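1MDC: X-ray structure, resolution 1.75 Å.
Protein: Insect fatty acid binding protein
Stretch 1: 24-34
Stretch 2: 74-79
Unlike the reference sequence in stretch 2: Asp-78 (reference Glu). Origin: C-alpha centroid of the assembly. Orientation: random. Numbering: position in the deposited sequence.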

ATOM      1  N   GLY A  24       8.160   5.358  12.871  1.00 13.40           N
ATOM      2  CA  GLY A  24       7.905   5.597  14.285  1.00  8.97           C
ATOM      3  C   GLY A  24       6.700   4.838  14.845  1.00 15.69           C
ATOM      4  O   GLY A  24       6.063   5.279  15.806  1.00 16.67           O
ATOM      5  N   LEU A  25       6.368   3.690  14.267  1.00 11.40           N
ATOM      6  CA  LEU A  25       5.233   2.964  14.806  1.00  9.31           C
ATOM      7  C   LEU A  25       5.637   2.213  16.062  1.00 18.99           C
ATOM      8  O   LEU A  25       6.809   1.896  16.272  1.00 12.41           O
ATOM      9  CB  LEU A  25       4.758   1.872  13.831  1.00 10.44           C
ATOM     10  CG  LEU A  25       4.353   2.347  12.427  1.00 22.54           C
ATOM     11  CD1 LEU A  25       3.582   1.265  11.717  1.00 22.52           C
ATOM     12  CD2 LEU A  25       3.493   3.583  12.409  1.00 21.88           C
ATOM     13  N   SER A  26       4.662   1.906  16.906  1.00 15.31           N
ATOM     14  CA  SER A  26       4.946   1.167  18.132  1.00  9.60           C
ATOM     15  C   SER A  26       5.361  -0.280  17.818  1.00 15.88           C
ATOM     16  O   SER A  26       5.002  -0.811  16.789  1.00 10.74           O
ATOM     17  CB  SER A  26       3.768   1.190  19.061  1.00 13.30           C
ATOM     18  OG  SER A  26       2.825   0.249  18.550  1.00 24.73           O
ATOM     19  N   ASP A  27       6.129  -0.922  18.695  1.00 11.38           N
ATOM     20  CA  ASP A  27       6.575  -2.288  18.484  1.00 19.46           C
ATOM     21  C   ASP A  27       5.431  -3.272  18.236  1.00 18.37           C
ATOM     22  O   ASP A  27       5.548  -4.190  17.436  1.00 15.11           O
ATOM     23  CB  ASP A  27       7.548  -2.792  19.605  1.00 45.96           C
ATOM     24  CG  ASP A  27       8.861  -2.021  19.678  1.00 52.08           C
ATOM     25  OD1 ASP A  27       9.102  -1.387  18.545  1.00100.00           O
ATOM     26  OD2 ASP A  27       9.618  -1.978  20.678  1.00100.00           O
ATOM     27  N   ASP A  28       4.308  -3.115  18.911  1.00 12.44           N
ATOM     28  CA  ASP A  28       3.241  -4.057  18.662  1.00  9.35           C
ATOM     29  C   ASP A  28       2.636  -3.908  17.272  1.00 12.77           C
ATOM     30  O   ASP A  28       2.189  -4.892  16.665  1.00 12.75           O
ATOM     31  CB  ASP A  28       2.070  -3.807  19.584  1.00 14.11           C
ATOM     32  CG  ASP A  28       2.277  -4.356  20.936  1.00 74.50           C
ATOM     33  OD1 ASP A  28       3.331  -5.111  21.074  1.00 30.06           O
ATOM     34  OD2 ASP A  28       1.534  -4.103  21.820  1.00 30.28           O
ATOM     35  N   LYS A  29       2.586  -2.664  16.781  1.00 11.48           N
ATOM     36  CA  LYS A  29       2.021  -2.431  15.458  1.00  9.87           C
ATOM     37  C   LYS A  29       2.972  -2.967  14.419  1.00 12.71           C
ATOM     38  O   LYS A  29       2.578  -3.518  13.389  1.00 13.55           O
ATOM     39  CB  LYS A  29       1.761  -0.976  15.119  1.00 12.92           C
ATOM     40  CG  LYS A  29       0.376  -0.582  15.565  1.00 37.36           C
ATOM     41  CD  LYS A  29       0.308   0.924  15.626  1.00 82.42           C
ATOM     42  CE  LYS A  29      -1.076   1.551  15.714  1.00100.00           C
ATOM     43  NZ  LYS A  29      -1.138   2.862  15.021  1.00 60.41           N
ATOM     44  N   ILE A  30       4.252  -2.795  14.713  1.00  8.66           N
ATOM     45  CA  ILE A  30       5.260  -3.273  13.815  1.00 10.91           C
ATOM     46  C   ILE A  30       5.173  -4.792  13.712  1.00 18.06           C
ATOM     47  O   ILE A  30       5.208  -5.362  12.638  1.00 11.34           O
ATOM     48  CB  ILE A  30       6.623  -2.788  14.222  1.00  9.57           C
ATOM     49  CG1 ILE A  30       6.780  -1.331  13.862  1.00 10.87           C
ATOM     50  CG2 ILE A  30       7.668  -3.634  13.536  1.00 13.51           C
ATOM     51  CD1 ILE A  30       8.176  -0.764  14.271  1.00 17.36           C
ATOM     52  N   GLN A  31       5.040  -5.474  14.836  1.00 10.09           N
ATOM     53  CA  GLN A  31       4.939  -6.926  14.827  1.00 15.63           C
ATOM     54  C   GLN A  31       3.696  -7.415  14.064  1.00 24.92           C
ATOM     55  O   GLN A  31       3.729  -8.384  13.304  1.00 15.65           O
ATOM     56  CB  GLN A  31       4.976  -7.489  16.298  1.00 25.49           C
ATOM     57  CG  GLN A  31       4.882  -9.042  16.469  1.00 59.35           C
ATOM     58  CD  GLN A  31       4.766  -9.491  17.943  1.00100.00           C
ATOM     59  OE1 GLN A  31       3.961  -8.966  18.732  1.00 42.57           O
ATOM     60  NE2 GLN A  31       5.577 -10.470  18.339  1.00 34.65           N
ATOM     61  N   ALA A  32       2.576  -6.750  14.280  1.00 13.68           N
ATOM     62  CA  ALA A  32       1.376  -7.152  13.606  1.00 11.82           C
ATOM     63  C   ALA A  32       1.520  -6.944  12.105  1.00 13.21           C
ATOM     64  O   ALA A  32       1.172  -7.800  11.302  1.00 15.23           O
ATOM     65  CB  ALA A  32       0.167  -6.396  14.168  1.00 16.13           C
ATOM     66  N   LEU A  33       2.044  -5.799  11.696  1.00  9.71           N
ATOM     67  CA  LEU A  33       2.188  -5.557  10.266  1.00  9.38           C
ATOM     68  C   LEU A  33       3.122  -6.505   9.563  1.00 10.70           C
ATOM     69  O   LEU A  33       2.867  -6.951   8.437  1.00 16.24           O
ATOM     70  CB  LEU A  33       2.537  -4.103   9.920  1.00  8.94           C
ATOM     71  CG  LEU A  33       1.343  -3.188  10.200  1.00 13.51           C
ATOM     72  CD1 LEU A  33       1.860  -1.746  10.161  1.00 13.80           C
ATOM     73  CD2 LEU A  33       0.277  -3.368   9.097  1.00 13.08           C
ATOM     74  N   VAL A  34       4.228  -6.823  10.217  1.00  9.94           N
ATOM     75  CA  VAL A  34       5.173  -7.717   9.579  1.00 11.78           C
ATOM     76  C   VAL A  34       4.658  -9.135   9.517  1.00  8.34           C
ATOM     77  O   VAL A  34       5.097  -9.926   8.701  1.00 16.38           O
ATOM     78  CB  VAL A  34       6.660  -7.689  10.033  1.00 19.24           C
ATOM     79  CG1 VAL A  34       7.182  -6.294  10.229  1.00 15.97           C
ATOM     80  CG2 VAL A  34       6.958  -8.578  11.188  1.00 31.79           C
ATOM     81  N   ILE A  74      -4.706   3.834   7.029  1.00 11.30           N
ATOM     82  CA  ILE A  74      -4.065   2.661   6.460  1.00 15.65           C
ATOM     83  C   ILE A  74      -3.256   1.876   7.488  1.00 22.66           C
ATOM     84  O   ILE A  74      -3.067   2.299   8.639  1.00 14.58           O
ATOM     85  CB  ILE A  74      -3.115   3.119   5.337  1.00 16.03           C
ATOM     86  CG1 ILE A  74      -2.054   4.019   5.892  1.00 15.18           C
ATOM     87  CG2 ILE A  74      -3.874   3.868   4.209  1.00 20.92           C
ATOM     88  CD1 ILE A  74      -0.840   4.094   4.956  1.00 26.03           C
ATOM     89  N   GLY A  75      -2.756   0.716   7.077  1.00 17.04           N
ATOM     90  CA  GLY A  75      -1.968  -0.057   8.004  1.00 20.37           C
ATOM     91  C   GLY A  75      -2.780  -0.502   9.185  1.00 17.27           C
ATOM     92  O   GLY A  75      -3.871  -1.023   9.047  1.00 20.10           O
ATOM     93  N   ALA A  76      -2.239  -0.297  10.353  1.00 27.14           N
ATOM     94  CA  ALA A  76      -2.935  -0.704  11.535  1.00 29.81           C
ATOM     95  C   ALA A  76      -3.497   0.484  12.250  1.00 26.81           C
ATOM     96  O   ALA A  76      -3.193   0.719  13.402  1.00 31.84           O
ATOM     97  CB  ALA A  76      -1.963  -1.459  12.436  1.00 27.49           C
ATOM     98  N   GLY A  77      -4.310   1.235  11.533  1.00 21.09           N
ATOM     99  CA  GLY A  77      -4.967   2.415  12.059  1.00 10.68           C
ATOM    100  C   GLY A  77      -4.257   3.752  11.958  1.00 19.34           C
ATOM    101  O   GLY A  77      -4.615   4.651  12.718  1.00 16.83           O
ATOM    102  N   ASP A  78      -3.289   3.906  11.048  1.00  9.42           N
ATOM    103  CA  ASP A  78      -2.550   5.151  10.912  1.00  9.82           C
ATOM    104  C   ASP A  78      -3.297   6.183  10.095  1.00 10.73           C
ATOM    105  O   ASP A  78      -3.733   5.868   9.003  1.00 11.34           O
ATOM    106  CB  ASP A  78      -1.165   4.785  10.295  1.00 13.89           C
ATOM    107  CG  ASP A  78      -0.516   3.632  11.103  1.00 29.31           C
ATOM    108  OD1 ASP A  78      -0.041   4.059  12.226  1.00 41.96           O
ATOM    109  OD2 ASP A  78      -0.462   2.424  10.789  1.00 33.64           O
ATOM    110  N   SER A  79      -3.428   7.393  10.638  1.00 10.53           N
ATOM    111  CA  SER A  79      -4.137   8.479   9.948  1.00 15.66           C
ATOM    112  C   SER A  79      -3.243   9.167   8.965  1.00 22.52           C
ATOM    113  O   SER A  79      -2.190   9.637   9.334  1.00 16.45           O
ATOM    114  CB  SER A  79      -4.619   9.596  10.901  1.00 11.86           C
ATOM    115  OG  SER A  79      -5.478   8.971  11.871  1.00 11.59           O
TER

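The first turns of a helix rest one face on a tight turn leading into a strand, in a small contact (255 Å² buried, both sides summed) that combines one salt bridge with a modest apolar patch and has no backbone hydrogen bond between the stretches. The helix begins at Asp-27, just after Ser-26 at the N-cap. The OG of Ser-26 accepts a weak capping bond from the backbone N of Lys-29 (3.4 Å), an amide at the helix start, which also makes a weak bond to the Ser-26 O (3.0 Å). From there the i to i+4 ladder runs regularly, as in Leu-33 N to Lys-29 O (2.9 Å), and its four-residue spacing places the side chains of Lys-29 and Leu-33 on the same side, toward the turn.

The turn is closed by a pair of backbone bonds between Ile-74 and Asp-78: Ile-74 N to Asp-78 O (3.0 Å) and Asp-78 N to Ile-74 O (2.9 Å). Gly-75 and Gly-77 both have positive phi. At Gly-75 a CB would point toward the helix but would clash with Asp-78 OD2 at 2.9 Å; at Gly-77 it would be jammed against the preceding carbonyl O. Backbones come near at Lys-29 and Ala-76, whose CA atoms lie 6.6 Å apart.

Lys-29 stretches across Ala-76, its CG 4.0 Å from the CB of Ala-76 and its CE 3.2 Å from the Ala-76 carbonyl O. The chain thus lays its methylenes along the turn before its amine reaches Asp-78. There Lys-29 NZ meets Asp-78 OD1 at 3.2 Å, a salt bridge whose hydrogen bond is weak. Asp-78, where the reference sequence has Glu, also works within its own turn: its OD2 accepts from the backbone N of Ala-76 (3.3 Å). One carboxylate therefore braces the turn with one oxygen and holds the helix with the other.

Leucines lie before and after Lys-29 in the sequence, and of the two only Leu-33 makes an apolar contact across the stretches. One turn further along the helix, Leu-33 is buried, with its CG 4.3 Å from the CB of Ala-76 and its CD2 4.1 Å from the CA of Gly-75; the bare glycine backbone serves as a surface for the leucine methyl. Ahead of the helix, the CA-to-CB bond of Leu-25 points toward the other stretch, and its CD2 lies 3.6 Å from Asp-78 OD1, a van der Waals contact of a methyl with a carboxylate oxygen. Asp-27, Ile-30, Gln-31 and Val-34 take no part in the contact.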